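Local coordinates for predicted metal-dependent hydrolase of the TIM-barrel fold (Lactobacillus casei, PDB 2QPX), which holds two zinc ions and is probably a hydrolase of the amidohydrolase superfamily, its substrate being unknown, at residues P216-Q221 against K256-V261; Y268-G273 against A304-P309; R33-S38 against D49-L54; F66-N71 against N86-G91. All blocks are in the same frame, centred on the assembly; numbering follows the deposited sequence.

Contact 1. Residues P216-Q221 against K256-V261; sequences PFIIAQ and KGLKVV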
# COMPACT_ATOMS: atom_id res chain seq x y z
N PRO A 216 23.29 -9.87 -20.75
CA PRO A 216 24.06 -9.40 -21.92
C PRO A 216 23.62 -10.02 -23.25
O PRO A 216 23.69 -9.37 -24.29
CB PRO A 216 25.50 -9.81 -21.58
CG PRO A 216 25.48 -10.23 -20.20
CD PRO A 216 24.14 -10.45 -19.70
N PHE A 217 23.19 -11.29 -23.22
CA PHE A 217 22.72 -11.95 -24.41
C PHE A 217 21.45 -11.29 -24.95
O PHE A 217 21.23 -11.24 -26.16
CB PHE A 217 22.40 -13.43 -24.20
CG PHE A 217 23.44 -14.23 -23.45
CD1 PHE A 217 24.79 -13.92 -23.49
CD2 PHE A 217 23.06 -15.40 -22.82
CE1 PHE A 217 25.72 -14.72 -22.81
CE2 PHE A 217 23.98 -16.17 -22.12
CZ PHE A 217 25.30 -15.83 -22.15
N ILE A 218 20.59 -10.86 -24.03
CA ILE A 218 19.32 -10.24 -24.37
C ILE A 218 19.58 -8.82 -24.90
O ILE A 218 19.00 -8.43 -25.94
CB ILE A 218 18.35 -10.23 -23.15
CG1 ILE A 218 17.99 -11.70 -22.80
CG2 ILE A 218 17.13 -9.31 -23.42
CD1 ILE A 218 17.13 -11.88 -21.49
N ILE A 219 20.44 -8.06 -24.21
CA ILE A 219 20.86 -6.72 -24.66
C ILE A 219 21.40 -6.81 -26.10
O ILE A 219 21.05 -5.97 -26.95
CB ILE A 219 21.91 -6.09 -23.70
CG1 ILE A 219 21.31 -5.76 -22.33
CG2 ILE A 219 22.52 -4.80 -24.34
CD1 ILE A 219 22.34 -5.44 -21.23
N ALA A 220 22.23 -7.82 -26.39
CA ALA A 220 22.83 -7.93 -27.73
C ALA A 220 21.77 -8.12 -28.81
O ALA A 220 21.98 -7.67 -29.94
CB ALA A 220 23.86 -9.06 -27.78
N GLN A 221 20.64 -8.76 -28.47
CA GLN A 221 19.53 -8.94 -29.42
C GLN A 221 18.53 -7.77 -29.42
O GLN A 221 17.64 -7.70 -30.27
CB GLN A 221 18.80 -10.25 -29.12
CG GLN A 221 19.64 -11.48 -29.38
CD GLN A 221 19.00 -12.74 -28.88
OE1 GLN A 221 18.15 -13.32 -29.56
NE2 GLN A 221 19.39 -13.18 -27.67
N LYS A 256 23.06 -0.38 -19.02
CA LYS A 256 23.70 -1.09 -20.11
C LYS A 256 22.78 -1.34 -21.30
O LYS A 256 23.19 -1.90 -22.29
CB LYS A 256 24.26 -2.43 -19.63
CG LYS A 256 25.33 -2.26 -18.58
CD LYS A 256 26.07 -3.56 -18.32
CE LYS A 256 27.41 -3.33 -17.64
NZ LYS A 256 27.84 -4.61 -17.00
N GLY A 257 21.51 -0.98 -21.17
CA GLY A 257 20.61 -1.07 -22.28
C GLY A 257 19.55 -2.14 -22.17
O GLY A 257 18.78 -2.30 -23.10
N LEU A 258 19.50 -2.90 -21.07
CA LEU A 258 18.47 -3.93 -20.91
C LEU A 258 17.12 -3.28 -20.71
O LEU A 258 16.96 -2.45 -19.83
CB LEU A 258 18.78 -4.86 -19.73
CG LEU A 258 17.84 -6.05 -19.53
CD1 LEU A 258 18.05 -7.07 -20.63
CD2 LEU A 258 18.06 -6.67 -18.11
N LYS A 259 16.18 -3.67 -21.56
CA LYS A 259 14.81 -3.18 -21.47
C LYS A 259 13.98 -4.16 -20.64
O LYS A 259 13.76 -5.28 -21.04
CB LYS A 259 14.26 -2.94 -22.88
CG LYS A 259 14.97 -1.78 -23.58
CD LYS A 259 15.17 -2.02 -25.06
CE LYS A 259 15.77 -0.77 -25.68
NZ LYS A 259 15.78 -0.80 -27.14
N VAL A 260 13.62 -3.72 -19.44
CA VAL A 260 12.95 -4.58 -18.46
C VAL A 260 11.49 -4.14 -18.37
O VAL A 260 11.18 -2.94 -18.29
CB VAL A 260 13.60 -4.45 -17.07
CG1 VAL A 260 12.83 -5.22 -15.98
CG2 VAL A 260 15.08 -4.89 -17.14
N VAL A 261 10.60 -5.13 -18.42
CA VAL A 261 9.15 -4.88 -18.33
C VAL A 261 8.56 -5.62 -17.15
O VAL A 261 8.64 -6.84 -17.06
CB VAL A 261 8.40 -5.23 -19.59
CG1 VAL A 261 6.98 -4.64 -19.54
CG2 VAL A 261 9.14 -4.72 -20.83
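Ile-219 and Leu-258 carry the apolar part of this contact, in which 211 Å² is buried between the two segments. CG1 of Ile-219 lies 3.7 Å from Leu-258 CB, a position that follows from chi1 of -67°, which sets CG1 anti to the carbonyl carbon of its own residue. The leucine methyl CD1 reaches both isoleucines, at 3.7 Å from Ile-218 CG2 and 3.9 Å from Ile-219 CG1. Lys-256 adds its CB, 3.9 Å from Ile-219 CD1, before the extended chain turns off from the contact.

A second kind of contact sets side chain on main chain. Ile-219 CG2 rests 3.6 Å from Lys-256 O, and Ile-219 CG1 lies equally close, 3.6 Å, to Leu-258 N. No hydrogen bond crosses between the segments; what passes between them is van der Waals contact. An alanine at Ile-219 lacks CG1, CG2 and CD1, which would probably open a gap over the backbone from Lys-256 to Leu-258 and leave Leu-258 CB without its isoleucine partner.

The backbone shape is the third element. Gly-257 has phi of 110°, where a CB would collide with the carbonyl O of the residue before; this glycine is the C-prime residue of a Schellman motif, in which Leu-258 N bonds to Phe-253 O. The motif ends helix 247-253 of the crossover between parallel strands 225-229 and 260-264. Helix 204-221 precedes strand 225-229 and the turn follows helix 247-253, so the contact joins consecutive beta-alpha units on the outside of the TIM barrel.

Contact 2. Residues Y268-G273 against A304-P309; sequences YHREAG and AVELAP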
# COMPACT_ATOMS: atom_id res chain seq x y z
N TYR A 268 1.89 -3.87 -5.94
CA TYR A 268 3.11 -3.05 -5.90
C TYR A 268 3.24 -2.15 -7.13
O TYR A 268 4.34 -1.80 -7.56
CB TYR A 268 4.32 -3.95 -5.80
CG TYR A 268 4.29 -4.95 -4.68
CD1 TYR A 268 4.40 -4.56 -3.37
CD2 TYR A 268 4.19 -6.31 -4.96
CE1 TYR A 268 4.39 -5.49 -2.33
CE2 TYR A 268 4.19 -7.27 -3.91
CZ TYR A 268 4.27 -6.83 -2.62
OH TYR A 268 4.26 -7.76 -1.58
N HIS A 269 2.11 -1.75 -7.67
CA HIS A 269 2.07 -0.84 -8.81
C HIS A 269 2.61 0.57 -8.53
O HIS A 269 3.23 1.15 -9.43
CB HIS A 269 0.67 -0.84 -9.43
CG HIS A 269 -0.40 -0.57 -8.44
ND1 HIS A 269 -0.82 -1.51 -7.53
CD2 HIS A 269 -1.03 0.59 -8.12
CE1 HIS A 269 -1.70 -0.95 -6.71
NE2 HIS A 269 -1.87 0.33 -7.07
N ARG A 270 2.47 1.10 -7.32
CA ARG A 270 3.10 2.40 -7.01
C ARG A 270 4.63 2.23 -7.03
O ARG A 270 5.36 3.09 -7.45
CB ARG A 270 2.65 2.98 -5.66
CG ARG A 270 1.29 3.67 -5.69
CD ARG A 270 0.88 4.26 -4.31
NE ARG A 270 -0.24 5.23 -4.43
CZ ARG A 270 -1.13 5.50 -3.48
NH1 ARG A 270 -1.18 4.79 -2.36
NH2 ARG A 270 -2.03 6.44 -3.68
N GLU A 271 5.10 1.10 -6.55
CA GLU A 271 6.53 0.83 -6.52
C GLU A 271 7.06 0.72 -7.95
O GLU A 271 8.11 1.28 -8.27
CB GLU A 271 6.85 -0.43 -5.69
CG GLU A 271 6.67 -0.31 -4.17
CD GLU A 271 5.25 -0.41 -3.67
OE1 GLU A 271 4.28 -0.57 -4.42
OE2 GLU A 271 5.11 -0.30 -2.42
N ALA A 272 6.34 0.01 -8.81
CA ALA A 272 6.74 -0.14 -10.20
C ALA A 272 6.79 1.21 -10.91
O ALA A 272 7.73 1.47 -11.62
CB ALA A 272 5.77 -1.09 -10.94
N GLY A 273 5.79 2.06 -10.71
CA GLY A 273 5.76 3.37 -11.34
C GLY A 273 6.87 4.28 -10.84
O GLY A 273 7.47 5.03 -11.62
N ALA A 304 -0.87 3.87 -10.11
CA ALA A 304 0.29 3.43 -10.89
C ALA A 304 1.03 4.57 -11.59
O ALA A 304 2.24 4.50 -11.76
CB ALA A 304 -0.16 2.37 -11.93
N VAL A 305 0.30 5.61 -12.00
CA VAL A 305 0.90 6.72 -12.74
C VAL A 305 1.13 7.99 -11.93
O VAL A 305 1.42 9.05 -12.49
CB VAL A 305 0.06 7.02 -14.02
CG1 VAL A 305 0.03 5.82 -14.96
CG2 VAL A 305 -1.35 7.52 -13.71
N GLU A 306 1.04 7.92 -10.61
CA GLU A 306 1.31 9.10 -9.78
C GLU A 306 2.71 9.68 -10.02
O GLU A 306 2.87 10.91 -10.08
CB GLU A 306 1.10 8.74 -8.29
CG GLU A 306 -0.35 8.59 -7.96
CD GLU A 306 -0.64 7.96 -6.62
OE1 GLU A 306 0.28 7.43 -5.97
OE2 GLU A 306 -1.84 7.99 -6.20
N LEU A 307 3.71 8.82 -10.19
CA LEU A 307 5.08 9.24 -10.45
C LEU A 307 5.63 8.79 -11.79
O LEU A 307 6.60 9.32 -12.24
CB LEU A 307 6.05 8.71 -9.38
CG LEU A 307 5.86 9.19 -7.95
CD1 LEU A 307 6.90 8.55 -7.03
CD2 LEU A 307 5.88 10.70 -7.85
N ALA A 308 5.06 7.78 -12.41
CA ALA A 308 5.65 7.25 -13.64
C ALA A 308 5.53 8.22 -14.79
O ALA A 308 4.52 8.93 -14.92
CB ALA A 308 4.89 5.94 -14.06
N PRO A 309 6.45 8.13 -15.75
CA PRO A 309 6.17 8.75 -17.04
C PRO A 309 5.06 7.97 -17.76
O PRO A 309 5.05 6.75 -17.74
CB PRO A 309 7.48 8.59 -17.80
CG PRO A 309 8.51 8.25 -16.76
CD PRO A 309 7.75 7.46 -15.76
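Ala-304, Gly-273 and Arg-270 give up the most surface to this contact, which buries 314 Å² in all. Gly-273 brings the two backbones close: its CA is 3.7 Å from Ala-304 O, and a CB here would fall 2.3 Å from Ala-304 O, a clash that leaves room for no side chain. Gly-273 also meets Ala-308, whose CB is 3.8 Å from Gly-273 CA and whose CA is 3.5 Å from Gly-273 O.

Ala-304 faces the edge of the His-269 imidazole, with Ala-304 N near the ring plane and 3.8 Å from His-269 CD2. The ring's NE2 is hydrogen-bonded to Glu-303 OE1 of the same chain.

Arg-270, extended from CG to NE, grips the carboxylate of Glu-306 side-on. NE meets OE1 of Glu-306 at 2.7 Å through a bent bond (136°), whereas NH2 reaches the syn lone pair of Glu-306 OE2 at 3.0 Å and almost straight (174°). The two planes are 28° apart, close enough to coplanar for both nitrogens to reach an oxygen each. Both ends have further partners on the second subunit: Arg-270 NH1 pairs with Glu-303 there, and Glu-306 with Tyr-266 and Arg-299.

Phe-284 of strand 282-285 is touched by both Ala-304 and Ala-308. The contact thus joins helix 269-278, which follows strand 260-264, to the loop before strand 313-314: neighbouring connections in the outer layer of a TIM barrel, here also part of a subunit interface.

Contact 3. Residues R33-S38 against D49-L54; sequences RLAQVS and DTKNRL
The guanidinium of Arg-53 meets Ser-38 O at its edge, the oxygen lying 21° out of the guanidinium plane. NH1 of Arg-53 donates to Ser-38 O over 2.8 Å, in a bent bond (131°) that arrives from above the carbonyl plane. A bend at chi3 (65°) places NE off the line of the extended CG and CD, and Arg-53 NE is itself bonded to Leu-307 O of the third subunit.

A water ties the same group to its neighbours. It accepts from Arg-53 NH1 at 2.9 Å and donates to both Ser-38 OG and Thr-50 O, each 2.8 Å from the water oxygen. Ser-38 OG in turn donates to Ala-35 O at 2.6 Å, a carbonyl that also takes the backbone N of Ser-38.

The Thr-50 methyl CG2, anti to its backbone N, lies against oxygens, 3.2 Å from Ala-35 O and 3.5 Å from Ser-38 OG. In one of two modelled conformers, Lys-51 CE touches Ala-35 CB at 3.7 Å.

Carbonyls at the C-terminal end of helix 30-37 are thus met by a hydroxyl and, just beyond it, by an arginine, whose positive charge would probably be favoured by the partial negative charge of that helix end.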
# COMPACT_ATOMS: atom_id res chain seq x y z
N ARG A 33 -14.85 -23.53 -17.25
CA ARG A 33 -13.52 -23.09 -17.70
C ARG A 33 -13.35 -21.58 -17.60
O ARG A 33 -12.26 -21.08 -17.28
CB ARG A 33 -13.17 -23.60 -19.12
CG ARG A 33 -12.98 -25.13 -19.21
CD ARG A 33 -11.74 -25.66 -18.47
NE ARG A 33 -10.44 -25.17 -18.96
CZ ARG A 33 -9.69 -25.75 -19.89
NH1 ARG A 33 -10.06 -26.87 -20.48
NH2 ARG A 33 -8.52 -25.22 -20.20
N LEU A 34 -14.39 -20.83 -17.91
CA LEU A 34 -14.39 -19.39 -17.73
C LEU A 34 -14.20 -19.04 -16.24
O LEU A 34 -13.40 -18.17 -15.89
CB LEU A 34 -15.70 -18.76 -18.25
CG LEU A 34 -15.76 -18.46 -19.74
CD1 LEU A 34 -17.23 -18.23 -20.23
CD2 LEU A 34 -14.81 -17.27 -20.11
N ALA A 35 -14.94 -19.71 -15.38
CA ALA A 35 -14.77 -19.50 -13.94
C ALA A 35 -13.35 -19.84 -13.49
O ALA A 35 -12.72 -19.06 -12.78
CB ALA A 35 -15.82 -20.31 -13.15
N GLN A 36 -12.83 -20.96 -13.94
CA GLN A 36 -11.52 -21.42 -13.49
C GLN A 36 -10.42 -20.44 -13.93
O GLN A 36 -9.51 -20.16 -13.14
CB GLN A 36 -11.26 -22.85 -13.96
CG GLN A 36 -12.16 -23.86 -13.25
CD GLN A 36 -12.26 -25.24 -13.95
OE1 GLN A 36 -11.82 -25.40 -15.06
NE2 GLN A 36 -12.88 -26.22 -13.27
N VAL A 37 -10.53 -19.84 -15.14
CA VAL A 37 -9.50 -18.95 -15.60
C VAL A 37 -9.65 -17.52 -15.04
O VAL A 37 -8.70 -16.73 -15.11
CB VAL A 37 -9.40 -18.96 -17.16
CG1 VAL A 37 -10.47 -18.07 -17.80
CG2 VAL A 37 -7.97 -18.53 -17.59
N SER A 38 -10.79 -17.23 -14.42
CA SER A 38 -11.07 -15.90 -13.88
C SER A 38 -10.35 -15.60 -12.58
O SER A 38 -10.50 -14.50 -12.04
CB SER A 38 -12.58 -15.72 -13.67
OG SER A 38 -13.05 -16.45 -12.55
N ASP A 49 -16.94 -20.23 -4.68
CA ASP A 49 -16.31 -19.01 -4.17
C ASP A 49 -15.72 -18.16 -5.31
O ASP A 49 -15.87 -16.95 -5.33
CB ASP A 49 -15.22 -19.36 -3.15
CG ASP A 49 -15.75 -20.07 -1.90
OD1 ASP A 49 -16.96 -20.18 -1.67
OD2 ASP A 49 -14.91 -20.55 -1.11
N THR A 50 -15.04 -18.81 -6.27
CA THR A 50 -14.55 -18.11 -7.43
C THR A 50 -15.69 -17.39 -8.16
O THR A 50 -15.52 -16.28 -8.63
CB THR A 50 -13.83 -19.10 -8.36
OG1 THR A 50 -12.65 -19.55 -7.67
CG2 THR A 50 -13.47 -18.45 -9.74
N LYS A 51 -16.84 -18.04 -8.25
CA LYS A 51 -18.01 -17.47 -8.96
C LYS A 51 -18.67 -16.32 -8.19
O LYS A 51 -19.53 -15.64 -8.73
CB LYS A 51 -19.02 -18.57 -9.30
CG LYS A 51 -18.54 -19.50 -10.39
CD LYS A 51 -19.58 -20.58 -10.73
CE LYS A 51 -19.12 -21.44 -11.88
NZ LYS A 51 -20.00 -22.63 -12.07
N ASN A 52 -18.23 -16.09 -6.95
CA ASN A 52 -18.67 -14.97 -6.17
C ASN A 52 -17.68 -13.81 -6.13
O ASN A 52 -17.78 -12.90 -5.30
CB ASN A 52 -19.09 -15.44 -4.74
CG ASN A 52 -20.48 -16.04 -4.72
OD1 ASN A 52 -20.66 -17.20 -4.38
ND2 ASN A 52 -21.45 -15.25 -5.09
N ARG A 53 -16.74 -13.81 -7.06
CA ARG A 53 -15.88 -12.68 -7.37
C ARG A 53 -16.43 -11.96 -8.56
O ARG A 53 -17.09 -12.57 -9.41
CB ARG A 53 -14.47 -13.16 -7.70
CG ARG A 53 -13.83 -13.98 -6.58
CD ARG A 53 -12.49 -14.56 -6.97
NE ARG A 53 -11.48 -13.55 -7.22
CZ ARG A 53 -10.97 -13.22 -8.40
NH1 ARG A 53 -11.41 -13.72 -9.54
NH2 ARG A 53 -9.99 -12.36 -8.44
N LEU A 54 -16.08 -10.68 -8.69
CA LEU A 54 -16.59 -9.88 -9.78
C LEU A 54 -16.06 -10.31 -11.16
O LEU A 54 -16.80 -10.21 -12.16
CB LEU A 54 -16.29 -8.40 -9.54
CG LEU A 54 -17.08 -7.41 -10.39
CD1 LEU A 54 -18.62 -7.60 -10.18
CD2 LEU A 54 -16.72 -5.95 -10.07
O HOH W 1 -13.91 -14.90 -10.43

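Contact 4. Residues F66-N71 against N86-G91; sequences FALDAN and NHRIFG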
# COMPACT_ATOMS: atom_id res chain seq x y z
N PHE A 66 -21.52 -10.67 -26.68
CA PHE A 66 -20.97 -11.06 -27.95
C PHE A 66 -21.43 -12.44 -28.44
O PHE A 66 -20.97 -12.88 -29.50
CB PHE A 66 -19.44 -11.00 -27.85
CG PHE A 66 -18.94 -9.60 -27.69
CD1 PHE A 66 -18.90 -8.73 -28.78
CD2 PHE A 66 -18.50 -9.14 -26.45
CE1 PHE A 66 -18.45 -7.43 -28.63
CE2 PHE A 66 -18.03 -7.85 -26.31
CZ PHE A 66 -17.99 -7.00 -27.39
N ALA A 67 -22.34 -13.09 -27.71
CA ALA A 67 -22.75 -14.47 -27.97
C ALA A 67 -23.14 -14.71 -29.44
O ALA A 67 -23.86 -13.89 -30.04
CB ALA A 67 -23.92 -14.88 -27.10
N LEU A 68 -22.67 -15.82 -30.00
CA LEU A 68 -23.15 -16.27 -31.29
C LEU A 68 -24.66 -16.50 -31.30
O LEU A 68 -25.35 -16.10 -32.25
CB LEU A 68 -22.45 -17.56 -31.71
CG LEU A 68 -20.94 -17.48 -31.90
CD1 LEU A 68 -20.44 -18.85 -32.37
CD2 LEU A 68 -20.51 -16.36 -32.87
N ASP A 69 -25.13 -17.20 -30.27
CA ASP A 69 -26.53 -17.59 -30.07
C ASP A 69 -26.97 -17.06 -28.71
O ASP A 69 -26.60 -17.59 -27.63
CB ASP A 69 -26.67 -19.11 -30.18
CG ASP A 69 -28.10 -19.61 -29.97
OD1 ASP A 69 -28.98 -18.77 -29.74
OD2 ASP A 69 -28.30 -20.84 -30.02
N ALA A 70 -27.75 -15.98 -28.75
CA ALA A 70 -28.26 -15.31 -27.57
C ALA A 70 -29.03 -16.25 -26.65
O ALA A 70 -29.11 -16.03 -25.45
CB ALA A 70 -29.19 -14.17 -27.98
N ASN A 71 -29.54 -17.32 -27.22
CA ASN A 71 -30.31 -18.29 -26.45
C ASN A 71 -29.45 -19.38 -25.83
O ASN A 71 -29.94 -20.15 -25.01
CB ASN A 71 -31.38 -18.93 -27.33
CG ASN A 71 -32.29 -17.89 -27.99
OD1 ASN A 71 -32.67 -16.88 -27.37
ND2 ASN A 71 -32.63 -18.13 -29.24
N ASN A 86 -14.28 -14.98 -31.59
CA ASN A 86 -13.00 -14.31 -31.32
C ASN A 86 -12.86 -13.00 -32.12
O ASN A 86 -12.48 -11.96 -31.58
CB ASN A 86 -11.82 -15.25 -31.55
CG ASN A 86 -11.58 -16.17 -30.36
OD1 ASN A 86 -10.87 -15.80 -29.42
ND2 ASN A 86 -12.20 -17.35 -30.37
N HIS A 87 -13.17 -13.05 -33.43
CA HIS A 87 -13.09 -11.85 -34.24
C HIS A 87 -13.97 -10.73 -33.68
O HIS A 87 -13.60 -9.57 -33.71
CB HIS A 87 -13.46 -12.15 -35.71
CG HIS A 87 -12.33 -12.67 -36.54
ND1 HIS A 87 -11.65 -13.82 -36.24
CD2 HIS A 87 -11.83 -12.23 -37.72
CE1 HIS A 87 -10.73 -14.04 -37.17
NE2 HIS A 87 -10.82 -13.09 -38.08
N ARG A 88 -15.15 -11.08 -33.18
CA ARG A 88 -16.06 -10.05 -32.64
C ARG A 88 -15.47 -9.33 -31.44
O ARG A 88 -15.50 -8.10 -31.37
CB ARG A 88 -17.37 -10.68 -32.17
CG ARG A 88 -18.31 -11.11 -33.22
CD ARG A 88 -19.59 -11.67 -32.59
NE ARG A 88 -20.50 -12.06 -33.63
CZ ARG A 88 -21.70 -12.56 -33.41
NH1 ARG A 88 -22.17 -12.72 -32.18
NH2 ARG A 88 -22.46 -12.87 -34.45
N ILE A 89 -14.83 -10.09 -30.54
CA ILE A 89 -14.29 -9.51 -29.31
C ILE A 89 -13.00 -8.76 -29.59
O ILE A 89 -12.86 -7.60 -29.21
CB ILE A 89 -14.13 -10.57 -28.22
CG1 ILE A 89 -15.50 -11.07 -27.79
CG2 ILE A 89 -13.30 -10.04 -26.98
CD1 ILE A 89 -15.51 -12.30 -26.87
N PHE A 90 -12.03 -9.41 -30.24
CA PHE A 90 -10.77 -8.74 -30.54
C PHE A 90 -11.00 -7.50 -31.40
O PHE A 90 -10.37 -6.47 -31.19
CB PHE A 90 -9.75 -9.69 -31.15
CG PHE A 90 -9.15 -10.67 -30.14
CD1 PHE A 90 -8.09 -10.29 -29.36
CD2 PHE A 90 -9.67 -11.97 -29.97
CE1 PHE A 90 -7.57 -11.17 -28.41
CE2 PHE A 90 -9.12 -12.87 -29.04
CZ PHE A 90 -8.05 -12.44 -28.25
N GLY A 91 -11.92 -7.60 -32.37
CA GLY A 91 -12.23 -6.47 -33.25
C GLY A 91 -12.92 -5.35 -32.50
O GLY A 91 -12.61 -4.19 -32.74
O HOH W 2 -25.06 -13.55 -33.24
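Two successive carbonyls share one nitrogen of Arg-88: NH1 donates to Phe-66 O at 2.9 Å with an angle of 148°, and weakly to Ala-67 O at 3.0 Å with 124°. Phe-66 O lies close to the guanidinium plane, but the nitrogen approaches from above the plane of that carbonyl. The next carbonyl is reached through water: the other terminal nitrogen, NH2 of Arg-88, donates to a water at 2.9 Å, which donates to Leu-68 O at 2.8 Å. An arginine chain extended from CG to NE spans the distance from its helix to these oxygens, and Leu-68 CD2 lies over the centre of one guanidinium face, 4.0 Å from Arg-88 CZ.

The three oxygens belong to consecutive residues, so the arginine of helix 79-92 holds the chain just where it leaves helix 54-66, tying the two helices across the loop between them. The next residue of helix 79-92 supplies the apolar half of the contact. Ile-89 CG1 sits over the Phe-66 ring, offset toward its rim, 3.7 Å from Phe-66 CG and 26° off the normal measured from the ring centre, which makes it a CH-pi contact. His-92 meets the same ring edge-to-face. An alanine in place of Phe-66 lacks the ring, which would probably leave Ile-89 CG1 without its aromatic partner and open a gap beside Arg-88 CB. Farther along the loop, Asp-69 OD1 accepts from Asn-71 N at 3.0 Å in an Asx turn.

Along the chain the order is contact 3, contact 4, contact 1, contact 2, each closing before the next opens. Contacts 3 and 4 lie in the N-terminal part, their centres about 20 Å apart, and helix 54-66 runs from the end of one to the start of the other. Contacts 1 and 2, about 22 Å apart between centres, lie in the helices and loops packed around the parallel sheet of strands 225-229, 260-264, 282-285 and 313-314; strand 260-264 leads from contact 1 toward helix 269-278 of contact 2. Contacts 1 and 4 are the most distant, about 40 Å between centres. Contacts 2 and 3 lie at subunit interfaces, Arg-53 of contact 3 meeting Leu-307 of contact 2 across chains.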